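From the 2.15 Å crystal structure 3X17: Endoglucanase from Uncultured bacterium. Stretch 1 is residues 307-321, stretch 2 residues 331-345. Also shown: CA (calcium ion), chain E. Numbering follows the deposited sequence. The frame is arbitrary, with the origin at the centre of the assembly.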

ATOM      1  N   ALA A 307      -0.137  -0.883 -26.331  1.00 32.45           N
ATOM      2  CA  ALA A 307      -0.668  -1.926 -25.479  1.00 32.71           C
ATOM      3  C   ALA A 307      -2.162  -2.192 -25.692  1.00 33.94           C
ATOM      4  O   ALA A 307      -2.597  -3.335 -25.714  1.00 33.13           O
ATOM      5  CB  ALA A 307      -0.402  -1.588 -24.027  1.00 33.71           C
ATOM      6  N   TRP A 308      -2.965  -1.142 -25.792  1.00 34.19           N
ATOM      7  CA  TRP A 308      -4.366  -1.354 -26.084  1.00 33.61           C
ATOM      8  C   TRP A 308      -4.579  -1.961 -27.482  1.00 34.93           C
ATOM      9  O   TRP A 308      -5.516  -2.720 -27.679  1.00 35.03           O
ATOM     10  CB  TRP A 308      -5.183  -0.070 -25.955  1.00 33.04           C
ATOM     11  CG  TRP A 308      -6.653  -0.348 -26.121  1.00 33.16           C
ATOM     12  CD1 TRP A 308      -7.388  -0.243 -27.263  1.00 29.27           C
ATOM     13  CD2 TRP A 308      -7.525  -0.894 -25.129  1.00 32.03           C
ATOM     14  NE1 TRP A 308      -8.674  -0.632 -27.031  1.00 34.10           N
ATOM     15  CE2 TRP A 308      -8.786  -1.056 -25.731  1.00 34.09           C
ATOM     16  CE3 TRP A 308      -7.377  -1.197 -23.763  1.00 33.93           C
ATOM     17  CZ2 TRP A 308      -9.902  -1.516 -25.023  1.00 37.77           C
ATOM     18  CZ3 TRP A 308      -8.485  -1.670 -23.059  1.00 37.81           C
ATOM     19  CH2 TRP A 308      -9.722  -1.853 -23.700  1.00 37.58           C
ATOM     20  N   ARG A 309      -3.734  -1.616 -28.453  1.00 34.69           N
ATOM     21  CA  ARG A 309      -3.850  -2.224 -29.787  1.00 36.66           C
ATOM     22  C   ARG A 309      -3.635  -3.735 -29.689  1.00 36.50           C
ATOM     23  O   ARG A 309      -4.425  -4.539 -30.205  1.00 35.55           O
ATOM     24  CB  ARG A 309      -2.822  -1.630 -30.741  1.00 35.35           C
ATOM     25  CG  ARG A 309      -3.360  -0.512 -31.606  1.00 39.46           C
ATOM     26  CD  ARG A 309      -2.225   0.291 -32.236  1.00 42.92           C
ATOM     27  NE  ARG A 309      -2.388   1.687 -31.843  1.00 51.61           N
ATOM     28  CZ  ARG A 309      -1.414   2.490 -31.438  1.00 49.95           C
ATOM     29  NH1 ARG A 309      -0.150   2.103 -31.493  1.00 40.62           N
ATOM     30  NH2 ARG A 309      -1.712   3.730 -31.073  1.00 59.39           N
ATOM     31  N   PHE A 310      -2.613  -4.119 -28.936  1.00 36.48           N
ATOM     32  CA  PHE A 310      -2.417  -5.529 -28.630  1.00 35.79           C
ATOM     33  C   PHE A 310      -3.641  -6.171 -27.976  1.00 36.67           C
ATOM     34  O   PHE A 310      -4.064  -7.239 -28.396  1.00 35.96           O
ATOM     35  CB  PHE A 310      -1.179  -5.764 -27.770  1.00 33.89           C
ATOM     36  CG  PHE A 310      -0.891  -7.213 -27.542  1.00 35.37           C
ATOM     37  CD1 PHE A 310      -0.152  -7.944 -28.479  1.00 34.06           C
ATOM     38  CD2 PHE A 310      -1.415  -7.871 -26.439  1.00 31.07           C
ATOM     39  CE1 PHE A 310       0.060  -9.305 -28.304  1.00 35.53           C
ATOM     40  CE2 PHE A 310      -1.168  -9.222 -26.236  1.00 32.08           C
ATOM     41  CZ  PHE A 310      -0.449  -9.948 -27.188  1.00 35.73           C
ATOM     42  N   LEU A 311      -4.155  -5.570 -26.901  1.00 34.00           N
ATOM     43  CA  LEU A 311      -5.336  -6.130 -26.223  1.00 36.21           C
ATOM     44  C   LEU A 311      -6.579  -6.269 -27.113  1.00 35.45           C
ATOM     45  O   LEU A 311      -7.355  -7.193 -26.946  1.00 36.19           O
ATOM     46  CB  LEU A 311      -5.707  -5.326 -24.973  1.00 35.42           C
ATOM     47  CG  LEU A 311      -4.678  -5.337 -23.850  1.00 36.88           C
ATOM     48  CD1 LEU A 311      -4.899  -4.118 -22.972  1.00 36.53           C
ATOM     49  CD2 LEU A 311      -4.817  -6.658 -23.059  1.00 28.42           C
ATOM     50  N   ALA A 312      -6.807  -5.320 -28.002  1.00 37.18           N
ATOM     51  CA  ALA A 312      -8.017  -5.355 -28.822  1.00 40.64           C
ATOM     52  C   ALA A 312      -7.940  -6.457 -29.896  1.00 41.46           C
ATOM     53  O   ALA A 312      -8.972  -6.910 -30.391  1.00 41.20           O
ATOM     54  CB  ALA A 312      -8.303  -3.985 -29.444  1.00 38.44           C
ATOM     55  N   ALA A 313      -6.740  -7.010 -30.096  1.00 42.67           N
ATOM     56  CA  ALA A 313      -6.512  -8.048 -31.101  1.00 43.75           C
ATOM     57  C   ALA A 313      -6.299  -9.394 -30.438  1.00 44.43           C
ATOM     58  O   ALA A 313      -5.920 -10.362 -31.084  1.00 45.36           O
ATOM     59  CB  ALA A 313      -5.280  -7.711 -31.971  1.00 43.04           C
ATOM     60  N   SER A 314      -6.441  -9.447 -29.130  1.00 45.04           N
ATOM     61  CA  SER A 314      -5.982 -10.634 -28.418  1.00 44.83           C
ATOM     62  C   SER A 314      -7.008 -11.065 -27.367  1.00 43.19           C
ATOM     63  O   SER A 314      -7.620 -10.216 -26.726  1.00 44.04           O
ATOM     64  CB  SER A 314      -4.628 -10.339 -27.770  1.00 43.80           C
ATOM     65  OG  SER A 314      -4.270 -11.404 -26.917  1.00 47.17           O
ATOM     66  N   GLY A 315      -7.245 -12.372 -27.249  1.00 42.47           N
ATOM     67  CA  GLY A 315      -8.021 -12.948 -26.142  1.00 38.19           C
ATOM     68  C   GLY A 315      -7.157 -12.969 -24.876  1.00 39.13           C
ATOM     69  O   GLY A 315      -6.003 -12.532 -24.886  1.00 39.56           O
ATOM     70  N   PRO A 316      -7.716 -13.467 -23.775  1.00 37.17           N
ATOM     71  CA  PRO A 316      -6.987 -13.591 -22.529  1.00 37.16           C
ATOM     72  C   PRO A 316      -5.700 -14.383 -22.737  1.00 37.91           C
ATOM     73  O   PRO A 316      -5.729 -15.445 -23.338  1.00 38.27           O
ATOM     74  CB  PRO A 316      -7.958 -14.379 -21.658  1.00 36.97           C
ATOM     75  CG  PRO A 316      -9.321 -13.883 -22.144  1.00 37.90           C
ATOM     76  CD  PRO A 316      -9.142 -13.808 -23.627  1.00 37.98           C
ATOM     77  N   ILE A 317      -4.580 -13.861 -22.252  1.00 36.23           N
ATOM     78  CA  ILE A 317      -3.371 -14.653 -22.148  1.00 35.41           C
ATOM     79  C   ILE A 317      -2.900 -14.616 -20.710  1.00 36.23           C
ATOM     80  O   ILE A 317      -2.272 -13.652 -20.265  1.00 37.29           O
ATOM     81  CB  ILE A 317      -2.259 -14.110 -23.091  1.00 35.35           C
ATOM     82  CG1 ILE A 317      -2.761 -14.130 -24.536  1.00 38.02           C
ATOM     83  CG2 ILE A 317      -0.956 -14.946 -22.944  1.00 34.89           C
ATOM     84  CD1 ILE A 317      -1.814 -13.495 -25.544  1.00 42.85           C
ATOM     85  N   LEU A 318      -3.192 -15.681 -19.982  1.00 34.51           N
ATOM     86  CA  LEU A 318      -2.991 -15.668 -18.569  1.00 34.16           C
ATOM     87  C   LEU A 318      -2.359 -16.980 -18.135  1.00 35.52           C
ATOM     88  O   LEU A 318      -2.896 -17.688 -17.287  1.00 34.87           O
ATOM     89  CB  LEU A 318      -4.332 -15.425 -17.862  1.00 34.58           C
ATOM     90  CG  LEU A 318      -4.961 -14.057 -18.230  1.00 35.32           C
ATOM     91  CD1 LEU A 318      -6.408 -13.925 -17.801  1.00 35.98           C
ATOM     92  CD2 LEU A 318      -4.156 -12.914 -17.647  1.00 30.72           C
ATOM     93  N   ASP A 319      -1.207 -17.300 -18.710  1.00 36.06           N
ATOM     94  CA  ASP A 319      -0.517 -18.554 -18.384  1.00 38.49           C
ATOM     95  C   ASP A 319       0.577 -18.334 -17.368  1.00 37.76           C
ATOM     96  O   ASP A 319       1.499 -17.530 -17.595  1.00 39.78           O
ATOM     97  CB  ASP A 319       0.104 -19.156 -19.646  1.00 38.04           C
ATOM     98  CG  ASP A 319      -0.921 -19.447 -20.705  1.00 41.98           C
ATOM     99  OD1 ASP A 319      -1.996 -19.994 -20.358  1.00 44.42           O
ATOM    100  OD2 ASP A 319      -0.635 -19.161 -21.884  1.00 45.02           O
ATOM    101  N   TYR A 320       0.540 -19.124 -16.314  1.00 38.22           N
ATOM    102  CA  TYR A 320       1.488 -19.004 -15.223  1.00 38.40           C
ATOM    103  C   TYR A 320       2.103 -20.374 -14.905  1.00 40.39           C
ATOM    104  O   TYR A 320       1.811 -20.966 -13.871  1.00 39.57           O
ATOM    105  CB  TYR A 320       0.818 -18.398 -13.975  1.00 39.07           C
ATOM    106  CG  TYR A 320       0.161 -17.035 -14.217  1.00 39.79           C
ATOM    107  CD1 TYR A 320       0.918 -15.873 -14.271  1.00 37.85           C
ATOM    108  CD2 TYR A 320      -1.211 -16.928 -14.404  1.00 38.51           C
ATOM    109  CE1 TYR A 320       0.317 -14.632 -14.495  1.00 44.05           C
ATOM    110  CE2 TYR A 320      -1.816 -15.707 -14.670  1.00 41.32           C
ATOM    111  CZ  TYR A 320      -1.060 -14.557 -14.657  1.00 44.89           C
ATOM    112  OH  TYR A 320      -1.671 -13.345 -14.899  1.00 42.23           O
ATOM    113  N   PRO A 321       2.996 -20.862 -15.782  1.00 40.96           N
ATOM    114  CA  PRO A 321       3.506 -22.216 -15.565  1.00 42.39           C
ATOM    115  C   PRO A 321       4.145 -22.321 -14.184  1.00 44.04           C
ATOM    116  O   PRO A 321       4.894 -21.431 -13.772  1.00 44.60           O
ATOM    117  CB  PRO A 321       4.584 -22.381 -16.646  1.00 41.11           C
ATOM    118  CG  PRO A 321       4.453 -21.220 -17.559  1.00 42.95           C
ATOM    119  CD  PRO A 321       3.728 -20.131 -16.828  1.00 40.47           C
ATOM    120  N   TYR A 331       2.201 -14.027  -8.833  1.00 34.42           N
ATOM    121  CA  TYR A 331       1.190 -13.005  -9.164  1.00 33.06           C
ATOM    122  C   TYR A 331       0.291 -13.501 -10.283  1.00 32.87           C
ATOM    123  O   TYR A 331       0.144 -12.848 -11.325  1.00 33.23           O
ATOM    124  CB  TYR A 331       1.830 -11.642  -9.528  1.00 32.52           C
ATOM    125  CG  TYR A 331       2.463 -10.960  -8.331  1.00 33.92           C
ATOM    126  CD1 TYR A 331       1.714 -10.689  -7.187  1.00 36.47           C
ATOM    127  CD2 TYR A 331       3.835 -10.705  -8.285  1.00 37.03           C
ATOM    128  CE1 TYR A 331       2.304 -10.142  -6.042  1.00 36.65           C
ATOM    129  CE2 TYR A 331       4.442 -10.128  -7.139  1.00 32.90           C
ATOM    130  CZ  TYR A 331       3.670  -9.857  -6.025  1.00 37.81           C
ATOM    131  OH  TYR A 331       4.232  -9.290  -4.883  1.00 33.02           O
ATOM    132  N   ASP A 332      -0.339 -14.644 -10.049  1.00 32.10           N
ATOM    133  CA  ASP A 332      -1.081 -15.310 -11.097  1.00 33.87           C
ATOM    134  C   ASP A 332      -2.523 -14.773 -11.132  1.00 34.61           C
ATOM    135  O   ASP A 332      -3.474 -15.414 -10.618  1.00 36.41           O
ATOM    136  CB  ASP A 332      -1.038 -16.834 -10.891  1.00 33.34           C
ATOM    137  CG  ASP A 332      -1.425 -17.246  -9.490  1.00 37.01           C
ATOM    138  OD1 ASP A 332      -1.235 -16.450  -8.533  1.00 38.63           O
ATOM    139  OD2 ASP A 332      -1.971 -18.353  -9.348  1.00 47.81           O
ATOM    140  N   ASP A 333      -2.660 -13.545 -11.625  1.00 32.53           N
ATOM    141  CA  ASP A 333      -3.959 -12.873 -11.723  1.00 33.82           C
ATOM    142  C   ASP A 333      -4.720 -13.509 -12.892  1.00 33.57           C
ATOM    143  O   ASP A 333      -4.289 -13.424 -14.037  1.00 33.15           O
ATOM    144  CB  ASP A 333      -3.752 -11.378 -11.965  1.00 34.04           C
ATOM    145  CG  ASP A 333      -5.040 -10.643 -12.349  1.00 35.62           C
ATOM    146  OD1 ASP A 333      -6.152 -11.215 -12.287  1.00 40.12           O
ATOM    147  OD2 ASP A 333      -4.921  -9.474 -12.767  1.00 38.89           O
ATOM    148  N   ARG A 334      -5.744 -14.283 -12.576  1.00 34.45           N
ATOM    149  CA  ARG A 334      -6.329 -15.202 -13.567  1.00 38.49           C
ATOM    150  C   ARG A 334      -7.565 -14.655 -14.308  1.00 37.88           C
ATOM    151  O   ARG A 334      -8.259 -15.401 -15.004  1.00 39.09           O
ATOM    152  CB  ARG A 334      -6.548 -16.602 -12.947  1.00 38.56           C
ATOM    153  CG  ARG A 334      -5.233 -17.109 -12.320  1.00 47.56           C
ATOM    154  CD  ARG A 334      -5.145 -18.593 -12.021  1.00 53.20           C
ATOM    155  NE  ARG A 334      -4.376 -19.281 -13.058  1.00 56.73           N
ATOM    156  CZ  ARG A 334      -3.205 -19.879 -12.882  1.00 50.90           C
ATOM    157  NH1 ARG A 334      -2.617 -19.905 -11.696  1.00 52.94           N
ATOM    158  NH2 ARG A 334      -2.611 -20.441 -13.922  1.00 58.61           N
ATOM    159  N   ASP A 335      -7.731 -13.331 -14.282  1.00 36.81           N
ATOM    160  CA  ASP A 335      -8.793 -12.666 -15.055  1.00 37.95           C
ATOM    161  C   ASP A 335      -8.378 -11.249 -15.444  1.00 36.06           C
ATOM    162  O   ASP A 335      -8.033 -10.438 -14.574  1.00 39.06           O
ATOM    163  CB  ASP A 335     -10.092 -12.656 -14.228  1.00 39.19           C
ATOM    164  CG  ASP A 335     -11.281 -12.036 -14.969  1.00 44.48           C
ATOM    165  OD1 ASP A 335     -11.140 -11.606 -16.126  1.00 52.17           O
ATOM    166  OD2 ASP A 335     -12.369 -11.939 -14.359  1.00 54.21           O
ATOM    167  N   ASP A 336      -8.444 -10.931 -16.732  1.00 33.20           N
ATOM    168  CA  ASP A 336      -7.973  -9.645 -17.221  1.00 33.68           C
ATOM    169  C   ASP A 336      -9.065  -8.602 -17.474  1.00 34.99           C
ATOM    170  O   ASP A 336      -8.789  -7.507 -17.986  1.00 34.71           O
ATOM    171  CB  ASP A 336      -7.085  -9.827 -18.463  1.00 35.55           C
ATOM    172  CG  ASP A 336      -7.870 -10.201 -19.721  1.00 39.25           C
ATOM    173  OD1 ASP A 336      -9.118 -10.161 -19.689  1.00 45.78           O
ATOM    174  OD2 ASP A 336      -7.230 -10.457 -20.775  1.00 43.79           O
ATOM    175  N   ALA A 337     -10.318  -8.952 -17.190  1.00 32.97           N
ATOM    176  CA  ALA A 337     -11.441  -8.048 -17.550  1.00 32.65           C
ATOM    177  C   ALA A 337     -11.458  -6.787 -16.674  1.00 31.15           C
ATOM    178  O   ALA A 337     -11.723  -5.684 -17.166  1.00 33.21           O
ATOM    179  CB  ALA A 337     -12.830  -8.802 -17.459  1.00 31.27           C
ATOM    180  N   ASP A 338     -11.152  -6.947 -15.389  1.00 28.65           N
ATOM    181  CA  ASP A 338     -11.074  -5.807 -14.511  1.00 32.55           C
ATOM    182  C   ASP A 338      -9.899  -4.905 -14.848  1.00 34.09           C
ATOM    183  O   ASP A 338     -10.010  -3.675 -14.763  1.00 35.48           O
ATOM    184  CB  ASP A 338     -11.114  -6.197 -13.016  1.00 31.20           C
ATOM    185  CG  ASP A 338     -10.111  -7.268 -12.652  1.00 36.35           C
ATOM    186  OD1 ASP A 338      -9.098  -7.425 -13.369  1.00 31.20           O
ATOM    187  OD2 ASP A 338     -10.333  -7.954 -11.627  1.00 32.65           O
ATOM    188  N   ASP A 339      -8.786  -5.518 -15.246  1.00 34.32           N
ATOM    189  CA  ASP A 339      -7.632  -4.777 -15.780  1.00 34.09           C
ATOM    190  C   ASP A 339      -7.916  -4.071 -17.113  1.00 34.95           C
ATOM    191  O   ASP A 339      -7.547  -2.902 -17.285  1.00 33.66           O
ATOM    192  CB  ASP A 339      -6.422  -5.722 -15.901  1.00 32.08           C
ATOM    193  CG  ASP A 339      -6.246  -6.575 -14.658  1.00 30.60           C
ATOM    194  OD1 ASP A 339      -5.676  -6.068 -13.688  1.00 32.27           O
ATOM    195  OD2 ASP A 339      -6.670  -7.752 -14.634  1.00 32.22           O
ATOM    196  N   ARG A 340      -8.596  -4.748 -18.050  1.00 33.64           N
ATOM    197  CA  ARG A 340      -8.984  -4.070 -19.309  1.00 31.93           C
ATOM    198  C   ARG A 340      -9.957  -2.916 -19.086  1.00 31.77           C
ATOM    199  O   ARG A 340      -9.819  -1.849 -19.693  1.00 31.67           O
ATOM    200  CB  ARG A 340      -9.579  -5.035 -20.341  1.00 31.72           C
ATOM    201  CG  ARG A 340      -8.649  -6.129 -20.804  1.00 32.88           C
ATOM    202  CD  ARG A 340      -9.385  -7.094 -21.759  1.00 34.61           C
ATOM    203  NE  ARG A 340      -8.570  -8.248 -22.123  1.00 40.01           N
ATOM    204  CZ  ARG A 340      -8.172  -8.543 -23.360  1.00 38.41           C
ATOM    205  NH1 ARG A 340      -8.502  -7.771 -24.380  1.00 31.15           N
ATOM    206  NH2 ARG A 340      -7.433  -9.622 -23.569  1.00 40.92           N
ATOM    207  N   PHE A 341     -10.961  -3.128 -18.240  1.00 32.63           N
ATOM    208  CA  PHE A 341     -11.866  -2.031 -17.859  1.00 33.07           C
ATOM    209  C   PHE A 341     -11.044  -0.808 -17.424  1.00 34.59           C
ATOM    210  O   PHE A 341     -11.211   0.310 -17.953  1.00 34.06           O
ATOM    211  CB  PHE A 341     -12.784  -2.500 -16.719  1.00 34.40           C
ATOM    212  CG  PHE A 341     -13.582  -1.391 -16.062  1.00 38.68           C
ATOM    213  CD1 PHE A 341     -14.765  -0.941 -16.633  1.00 34.65           C
ATOM    214  CD2 PHE A 341     -13.141  -0.800 -14.879  1.00 35.63           C
ATOM    215  CE1 PHE A 341     -15.530   0.041 -16.017  1.00 36.12           C
ATOM    216  CE2 PHE A 341     -13.911   0.169 -14.245  1.00 39.01           C
ATOM    217  CZ  PHE A 341     -15.084   0.628 -14.855  1.00 41.68           C
ATOM    218  N   TRP A 342     -10.116  -1.034 -16.487  1.00 34.25           N
ATOM    219  CA  TRP A 342      -9.334   0.069 -15.915  1.00 31.30           C
ATOM    220  C   TRP A 342      -8.515   0.776 -16.989  1.00 30.97           C
ATOM    221  O   TRP A 342      -8.489   1.995 -17.068  1.00 30.81           O
ATOM    222  CB  TRP A 342      -8.442  -0.450 -14.795  1.00 30.16           C
ATOM    223  CG  TRP A 342      -7.479   0.561 -14.254  1.00 29.88           C
ATOM    224  CD1 TRP A 342      -7.728   1.874 -13.990  1.00 28.92           C
ATOM    225  CD2 TRP A 342      -6.179   0.284 -13.728  1.00 30.31           C
ATOM    226  NE1 TRP A 342      -6.626   2.460 -13.408  1.00 31.34           N
ATOM    227  CE2 TRP A 342      -5.660   1.501 -13.233  1.00 32.91           C
ATOM    228  CE3 TRP A 342      -5.367  -0.860 -13.706  1.00 25.58           C
ATOM    229  CZ2 TRP A 342      -4.337   1.622 -12.773  1.00 30.89           C
ATOM    230  CZ3 TRP A 342      -4.045  -0.736 -13.274  1.00 31.72           C
ATOM    231  CH2 TRP A 342      -3.555   0.494 -12.785  1.00 35.44           C
ATOM    232  N   ALA A 343      -7.881  -0.006 -17.851  1.00 31.16           N
ATOM    233  CA  ALA A 343      -7.122   0.567 -18.956  1.00 31.95           C
ATOM    234  C   ALA A 343      -8.024   1.369 -19.894  1.00 31.24           C
ATOM    235  O   ALA A 343      -7.684   2.494 -20.273  1.00 31.59           O
ATOM    236  CB  ALA A 343      -6.351  -0.543 -19.719  1.00 29.44           C
ATOM    237  N   ALA A 344      -9.168   0.796 -20.268  1.00 30.82           N
ATOM    238  CA  ALA A 344     -10.170   1.545 -21.056  1.00 32.61           C
ATOM    239  C   ALA A 344     -10.561   2.899 -20.462  1.00 30.77           C
ATOM    240  O   ALA A 344     -10.538   3.914 -21.156  1.00 33.67           O
ATOM    241  CB  ALA A 344     -11.420   0.688 -21.353  1.00 29.68           C
ATOM    242  N   VAL A 345     -10.898   2.922 -19.181  1.00 31.57           N
ATOM    243  CA  VAL A 345     -11.233   4.182 -18.499  1.00 31.04           C
ATOM    244  C   VAL A 345     -10.106   5.195 -18.634  1.00 29.61           C
ATOM    245  O   VAL A 345     -10.333   6.308 -19.099  1.00 30.14           O
ATOM    246  CB  VAL A 345     -11.558   3.946 -16.993  1.00 30.15           C
ATOM    247  CG1 VAL A 345     -11.652   5.276 -16.241  1.00 31.68           C
ATOM    248  CG2 VAL A 345     -12.876   3.167 -16.865  1.00 29.23           C
TER
HETATM  249 CA    CA E 603      -7.365  -9.049 -12.934  1.00 33.60          CA
HETATM  250  O   HOH W   1      -9.285 -10.056 -11.712  1.00 30.43           O

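The helices 307-312 and 337-345 run at 135° to each other with axes no nearer than 11.5 Å, a gap that side chains must bridge. Trp308 does so first. Its CA-to-CB bond points sideways, but with chi1 at t the indole reaches the second helix: Trp308 CH2 lies 3.9 Å from Ala344 CB and Trp308 CZ3 4.1 Å from Ala343 CB, apolar contacts with two alanine methyl groups. The CZ3 edge of Trp308 also approaches Arg340 O at 3.6 Å; that carbonyl is already engaged by Ala344 N (2.8 Å) within the helix.

At Leu311 the helix is about to end, and its carbonyl accepts from Arg340: Arg340 NH1 to Leu311 O is 2.9 Å, with an N-H...O angle of 142°. Leu311 CD2 lies over one face of the same guanidinium, leaving the edge for polar partners. There Arg340 NH2 donates to Ser314 O (3.2 Å, 150°). The arginine is held from its own side by a salt bridge to Asp336, Arg340 NE to Asp336 OD2 being 2.9 Å. Asp336 OD2 in turn lies 3.6 Å from Pro316 CA, so the same carboxylate oxygen contacts both the arginine and the loop.

Leu318 points toward stretch 2 and packs largely on backbone: Leu318 CD2 is 3.6 Å from Asp333 O, and Leu318 CD1 is 3.7 Å from Arg334 O and 3.8 Å from Asp336 N.

Tyr320 closes the contact. Asp332 CA sits 3.5 Å from the centroid of the Tyr320 ring, 3° off the normal, a nearly ideal CH-pi geometry. At the ring edge, Tyr320 CD2 is 3.8 Å from Arg334 NH2 and lies over a guanidinium face. The hydroxyl donates to the backbone, Tyr320 OH to Asp333 O at 2.8 Å, while Asp333 OD1 and OD2 bind the calcium ion CA at 2.6 and 2.5 Å. One residue thus links the tyrosine to the metal site.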